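PDB 5L9G: periplasmic binding protein from Agrobacterium tumefaciens str. B6, which binds the opine mannopine and, as the periplasmic component of an ABC transporter, probably delivers it for uptake into the cell. Local coordinates for residues Asp142-Lys147 with Ile191-Glu196; Glu185-Ala190 with Ala328-Trp333. One frame throughout, in Å; residues are numbered along the deposited sequence.

Helix 184-197 is common to both contacts and shows how one helix can change its chemistry along its length. In interaction 1 its later part, 191-196, sits against helix 140-144, and the contact is largely buried and apolar, with water and a salt bridge at its margin. In interaction 2 its earlier part, 185-190, meets the C-terminal helix 324-343 nearer the surface, where a guanidinium is stacked on an imidazole and its methylene chain lies over an indole. The two centres are about 17 Å apart, yet the contacts touch: Ile191 CG1 is 3.6 Å from Trp333 CZ2, so the packing runs on from one to the other.

Interaction 1. Residues Asp142-Lys147 with Ile191-Glu196; sequences DFFDVK and IAKLTE
Phe144 reaches from helix 140-144 to helix 184-197, where the side chains of Lys193 and Leu194 receive its ring. The tight part is this ring. Phe144 CD2 lies 3.7 Å from Lys193 CG, which comes in obliquely, while Leu194 CD2 approaches the ring edge, 4.0 Å from Phe144 CZ. The Phe144 CG stands anti to its own carbonyl carbon (chi1 -79°), which sends the ring across to the neighbouring helix. Lys193 bends at chi2 (64°), and this turns its chain along the phenylalanine, with Lys193 CE 3.9 Å from Phe144 CB. Ala169 of helix 162-169 touches both Phe144 and Lys193, and Leu194 also packs on Leu155 of strand 153-156, so the ring and the leucine belong to the layer between helices and sheet in this lobe of the binding protein.

The solvent side is built differently. Here Lys193 NZ forms a salt bridge with Glu196 OE2 at 3.3 Å, one helical turn ahead, and meets that oxygen on its syn side, 26° out of the carboxylate plane. A water donates to Phe144 O at 2.7 Å and to the same Glu196 OE2 at 2.9 Å, joining Phe144 O to the neighbouring helix. A second water donates to Phe144 O at 3.2 Å and is held only weakly by Lys193 NZ. One lysine thus serves both halves, its methylenes lining the aromatic ring and its ammonium joining a hydrated ion pair, so the direct contact is apolar while its polar linkage runs through water.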
loop_
_atom_site.group_PDB
_atom_site.type_symbol
_atom_site.label_atom_id
_atom_site.label_comp_id
_atom_site.label_asym_id
_atom_site.label_seq_id
_atom_site.Cartn_x
_atom_site.Cartn_y
_atom_site.Cartn_z
ATOM N N ASP A 142 -19.180 9.719 4.271
ATOM C CA ASP A 142 -20.131 9.065 3.354
ATOM C C ASP A 142 -19.964 7.552 3.383
ATOM O O ASP A 142 -20.957 6.832 3.438
ATOM C CB ASP A 142 -19.943 9.558 1.909
ATOM C CG ASP A 142 -20.435 10.946 1.569
ATOM O OD1 ASP A 142 -21.176 11.533 2.392
ATOM O OD2 ASP A 142 -20.156 11.411 0.428
ATOM N N PHE A 143 -18.703 7.066 3.336
ATOM C CA PHE A 143 -18.418 5.629 3.344
ATOM C C PHE A 143 -19.036 4.975 4.594
ATOM O O PHE A 143 -19.604 3.885 4.502
ATOM C CB PHE A 143 -16.906 5.392 3.330
ATOM C CG PHE A 143 -16.538 3.947 3.084
ATOM C CD1 PHE A 143 -16.394 3.053 4.147
ATOM C CD2 PHE A 143 -16.342 3.476 1.791
ATOM C CE1 PHE A 143 -16.065 1.709 3.917
ATOM C CE2 PHE A 143 -15.988 2.139 1.562
ATOM C CZ PHE A 143 -15.884 1.260 2.620
ATOM N N PHE A 144 -18.946 5.654 5.750
ATOM C CA PHE A 144 -19.429 5.095 7.019
ATOM C C PHE A 144 -20.912 5.358 7.249
ATOM O O PHE A 144 -21.471 4.880 8.237
ATOM C CB PHE A 144 -18.566 5.631 8.191
ATOM C CG PHE A 144 -17.225 4.943 8.356
ATOM C CD1 PHE A 144 -16.214 5.102 7.403
ATOM C CD2 PHE A 144 -16.952 4.187 9.491
ATOM C CE1 PHE A 144 -14.971 4.477 7.560
ATOM C CE2 PHE A 144 -15.701 3.584 9.660
ATOM C CZ PHE A 144 -14.723 3.713 8.684
ATOM N N ASP A 145 -21.551 6.098 6.337
ATOM C CA ASP A 145 -22.964 6.480 6.477
ATOM C C ASP A 145 -23.881 5.449 5.819
ATOM O O ASP A 145 -24.255 5.599 4.652
ATOM C CB ASP A 145 -23.206 7.892 5.934
ATOM C CG ASP A 145 -24.544 8.493 6.356
ATOM O OD1 ASP A 145 -25.463 7.713 6.721
ATOM O OD2 ASP A 145 -24.685 9.734 6.286
ATOM N N VAL A 146 -24.283 4.438 6.598
ATOM C CA VAL A 146 -25.119 3.318 6.133
ATOM C C VAL A 146 -26.571 3.764 5.881
ATOM O O VAL A 146 -27.273 3.148 5.074
ATOM C CB VAL A 146 -24.993 2.088 7.072
ATOM C CG1 VAL A 146 -25.830 0.907 6.578
ATOM C CG2 VAL A 146 -23.529 1.663 7.201
ATOM N N LYS A 147 -27.003 4.857 6.529
ATOM C CA LYS A 147 -28.336 5.402 6.302
ATOM C C LYS A 147 -28.402 6.121 4.954
ATOM O O LYS A 147 -29.298 5.832 4.164
ATOM C CB LYS A 147 -28.784 6.322 7.461
ATOM C CG LYS A 147 -29.262 5.609 8.762
ATOM C CD LYS A 147 -30.477 4.664 8.606
ATOM C CE LYS A 147 -31.710 5.149 9.331
ATOM N NZ LYS A 147 -32.846 4.216 9.151
ATOM N N ILE A 191 -11.758 2.919 16.791
ATOM C CA ILE A 191 -12.111 1.496 16.865
ATOM C C ILE A 191 -13.627 1.332 17.075
ATOM O O ILE A 191 -14.230 0.462 16.438
ATOM C CB ILE A 191 -11.219 0.765 17.913
ATOM C CG1 ILE A 191 -9.812 0.495 17.321
ATOM C CG2 ILE A 191 -11.856 -0.525 18.485
ATOM C CD1 ILE A 191 -9.712 -0.550 16.162
ATOM N N ALA A 192 -14.244 2.222 17.897
ATOM C CA ALA A 192 -15.692 2.223 18.137
ATOM C C ALA A 192 -16.456 2.501 16.828
ATOM O O ALA A 192 -17.489 1.877 16.570
ATOM C CB ALA A 192 -16.054 3.255 19.193
ATOM N N LYS A 193 -15.928 3.417 15.999
ATOM C CA LYS A 193 -16.505 3.776 14.697
ATOM C C LYS A 193 -16.439 2.589 13.729
ATOM O O LYS A 193 -17.409 2.334 13.016
ATOM C CB LYS A 193 -15.806 5.027 14.118
ATOM C CG LYS A 193 -16.456 5.610 12.868
ATOM C CD LYS A 193 -17.858 6.140 13.133
ATOM C CE LYS A 193 -18.475 6.802 11.927
ATOM N NZ LYS A 193 -19.829 7.339 12.240
ATOM N N LEU A 194 -15.307 1.865 13.715
ATOM C CA LEU A 194 -15.133 0.681 12.869
ATOM C C LEU A 194 -16.081 -0.436 13.326
ATOM O O LEU A 194 -16.651 -1.140 12.487
ATOM C CB LEU A 194 -13.674 0.195 12.882
ATOM C CG LEU A 194 -12.642 1.009 12.085
ATOM C CD1 LEU A 194 -11.218 0.682 12.536
ATOM C CD2 LEU A 194 -12.787 0.795 10.580
ATOM N N THR A 195 -16.265 -0.581 14.659
ATOM C CA THR A 195 -17.178 -1.550 15.267
ATOM C C THR A 195 -18.614 -1.273 14.814
ATOM O O THR A 195 -19.330 -2.203 14.459
ATOM C CB THR A 195 -16.997 -1.559 16.803
ATOM O OG1 THR A 195 -15.641 -1.897 17.101
ATOM C CG2 THR A 195 -17.935 -2.533 17.511
ATOM N N GLU A 196 -19.011 0.006 14.797
ATOM C CA GLU A 196 -20.332 0.470 14.363
ATOM C C GLU A 196 -20.577 0.085 12.881
ATOM O O GLU A 196 -21.687 -0.324 12.523
ATOM C CB GLU A 196 -20.403 1.995 14.535
ATOM C CG GLU A 196 -21.757 2.633 14.285
ATOM C CD GLU A 196 -21.665 4.148 14.238
ATOM O OE1 GLU A 196 -21.584 4.769 15.322
ATOM O OE2 GLU A 196 -21.604 4.708 13.118
HETATM O O HOH W 1 -21.259 3.379 10.523
HETATM O O HOH W 2 -22.386 7.281 10.198
#

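Interaction 2. Residues Glu185-Ala190 with Ala328-Trp333; sequences EGRKAA and AKHAKW. With EDO (1,2-ethanediol), chain F.
Arg187 packs against both His330 and Trp333 in a helix-helix contact of the α/β solute-binding protein fold, joining helix 184-197 to the C-terminal helix 324-343. Its CG is anti to the carbonyl carbon, and Arg187 CB comes over the indole face, 3.6 Å from Trp333 CZ2. Farther along the chain Arg187 CD serves both rings through CH-pi contacts, lying over the His330 face and 3.9 Å from the centroid of the Trp333 six-membered ring. A bend at chi3 (-50°) then carries the guanidinium onto the histidine. There it lies flat on the imidazole, the planes 16° apart and the centres of the Arg187 guanidinium and His330 ring separated by 3.9 Å; against the indole it stands nearly upright, at 80°.

The His330 ring has a neighbour on each face, Lys329 CG and Arg187 CD, and also meets Phe326. The polar partner of Arg187 NH1 is Leu181 O, with a weak bond to Ser182 O. Although Arg187 NH1 comes within 3.2 Å of His330 NE2, the angle is too poor for a hydrogen bond, and the histidine nitrogen sits over the guanidinium face.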
loop_
_atom_site.group_PDB
_atom_site.type_symbol
_atom_site.label_atom_id
_atom_site.label_comp_id
_atom_site.label_asym_id
_atom_site.label_seq_id
_atom_site.Cartn_x
_atom_site.Cartn_y
_atom_site.Cartn_z
ATOM N N GLU A 185 -8.060 8.269 23.866
ATOM C CA GLU A 185 -9.445 8.650 23.576
ATOM C C GLU A 185 -9.735 8.545 22.074
ATOM O O GLU A 185 -10.715 7.918 21.688
ATOM C CB GLU A 185 -9.694 10.087 24.086
ATOM C CG GLU A 185 -11.151 10.513 24.131
ATOM C CD GLU A 185 -11.396 11.930 24.620
ATOM O OE1 GLU A 185 -10.574 12.824 24.306
ATOM O OE2 GLU A 185 -12.453 12.162 25.251
ATOM N N GLY A 186 -8.884 9.163 21.258
ATOM C CA GLY A 186 -9.006 9.157 19.802
ATOM C C GLY A 186 -8.878 7.778 19.181
ATOM O O GLY A 186 -9.634 7.431 18.271
ATOM N N ARG A 187 -7.918 6.986 19.671
ATOM C CA ARG A 187 -7.665 5.614 19.217
ATOM C C ARG A 187 -8.855 4.703 19.510
ATOM O O ARG A 187 -9.250 3.937 18.649
ATOM C CB ARG A 187 -6.372 5.071 19.843
ATOM C CG ARG A 187 -5.127 5.481 19.066
ATOM C CD ARG A 187 -3.852 4.763 19.488
ATOM N NE ARG A 187 -3.623 4.782 20.935
ATOM C CZ ARG A 187 -3.044 5.773 21.611
ATOM N NH1 ARG A 187 -2.623 6.862 20.978
ATOM N NH2 ARG A 187 -2.883 5.683 22.924
ATOM N N LYS A 188 -9.471 4.854 20.692
ATOM C CA LYS A 188 -10.642 4.081 21.103
ATOM C C LYS A 188 -11.892 4.466 20.307
ATOM O O LYS A 188 -12.672 3.586 19.942
ATOM C CB LYS A 188 -10.887 4.215 22.615
ATOM C CG LYS A 188 -9.952 3.341 23.448
ATOM C CD LYS A 188 -10.325 3.351 24.925
ATOM C CE LYS A 188 -9.610 2.242 25.669
ATOM N NZ LYS A 188 -10.149 2.049 27.041
ATOM N N ALA A 189 -12.078 5.779 20.038
ATOM C CA ALA A 189 -13.228 6.283 19.282
ATOM C C ALA A 189 -13.178 5.763 17.827
ATOM O O ALA A 189 -14.216 5.437 17.247
ATOM C CB ALA A 189 -13.235 7.801 19.292
ATOM N N ALA A 190 -11.966 5.683 17.250
ATOM C CA ALA A 190 -11.746 5.210 15.882
ATOM C C ALA A 190 -12.135 3.725 15.779
ATOM O O ALA A 190 -12.846 3.337 14.852
ATOM C CB ALA A 190 -10.293 5.427 15.482
ATOM N N ALA A 328 4.889 3.144 14.113
ATOM C CA ALA A 328 6.048 2.703 14.903
ATOM C C ALA A 328 5.645 2.491 16.377
ATOM O O ALA A 328 6.137 1.582 17.049
ATOM C CB ALA A 328 7.156 3.748 14.820
ATOM N N LYS A 329 4.737 3.327 16.861
ATOM C CA LYS A 329 4.291 3.333 18.244
ATOM C C LYS A 329 3.048 2.469 18.523
ATOM O O LYS A 329 2.984 1.843 19.575
ATOM C CB LYS A 329 4.059 4.806 18.657
ATOM C CG LYS A 329 3.895 5.083 20.111
ATOM C CD LYS A 329 3.725 6.589 20.332
ATOM C CE LYS A 329 3.382 6.885 21.753
ATOM N NZ LYS A 329 3.204 8.351 21.980
ATOM N N HIS A 330 2.063 2.432 17.606
ATOM C CA HIS A 330 0.790 1.769 17.895
ATOM C C HIS A 330 0.405 0.582 17.021
ATOM O O HIS A 330 -0.720 0.091 17.173
ATOM C CB HIS A 330 -0.339 2.814 17.864
ATOM C CG HIS A 330 -0.120 3.929 18.833
ATOM N ND1 HIS A 330 0.261 5.186 18.405
ATOM C CD2 HIS A 330 -0.202 3.931 20.184
ATOM C CE1 HIS A 330 0.365 5.922 19.499
ATOM N NE2 HIS A 330 0.104 5.210 20.596
ATOM N N ALA A 331 1.323 0.073 16.166
ATOM C CA ALA A 331 1.028 -1.077 15.298
ATOM C C ALA A 331 0.492 -2.301 16.040
ATOM O O ALA A 331 -0.493 -2.881 15.591
ATOM C CB ALA A 331 2.234 -1.450 14.465
ATOM N N LYS A 332 1.112 -2.675 17.180
ATOM C CA LYS A 332 0.677 -3.821 17.985
ATOM C C LYS A 332 -0.749 -3.621 18.507
ATOM O O LYS A 332 -1.584 -4.510 18.327
ATOM C CB LYS A 332 1.655 -4.109 19.139
ATOM C CG LYS A 332 2.988 -4.694 18.696
ATOM C CD LYS A 332 3.895 -4.937 19.901
ATOM C CE LYS A 332 5.226 -5.529 19.508
ATOM N NZ LYS A 332 6.120 -5.696 20.685
ATOM N N TRP A 333 -1.048 -2.426 19.083
ATOM C CA TRP A 333 -2.392 -2.075 19.559
ATOM C C TRP A 333 -3.375 -2.176 18.381
ATOM O O TRP A 333 -4.443 -2.772 18.515
ATOM C CB TRP A 333 -2.439 -0.631 20.138
ATOM C CG TRP A 333 -3.843 -0.088 20.238
ATOM C CD1 TRP A 333 -4.752 -0.362 21.219
ATOM C CD2 TRP A 333 -4.541 0.685 19.247
ATOM N NE1 TRP A 333 -5.966 0.207 20.912
ATOM C CE2 TRP A 333 -5.861 0.867 19.712
ATOM C CE3 TRP A 333 -4.166 1.287 18.028
ATOM C CZ2 TRP A 333 -6.812 1.596 18.993
ATOM C CZ3 TRP A 333 -5.118 1.965 17.294
ATOM C CH2 TRP A 333 -6.424 2.116 17.773
HETATM C C1 EDO F . 6.394 1.396 20.715
HETATM O O1 EDO F . 7.215 2.417 20.143
HETATM C C2 EDO F . 5.299 2.026 21.620
HETATM O O2 EDO F . 4.425 1.044 22.161
#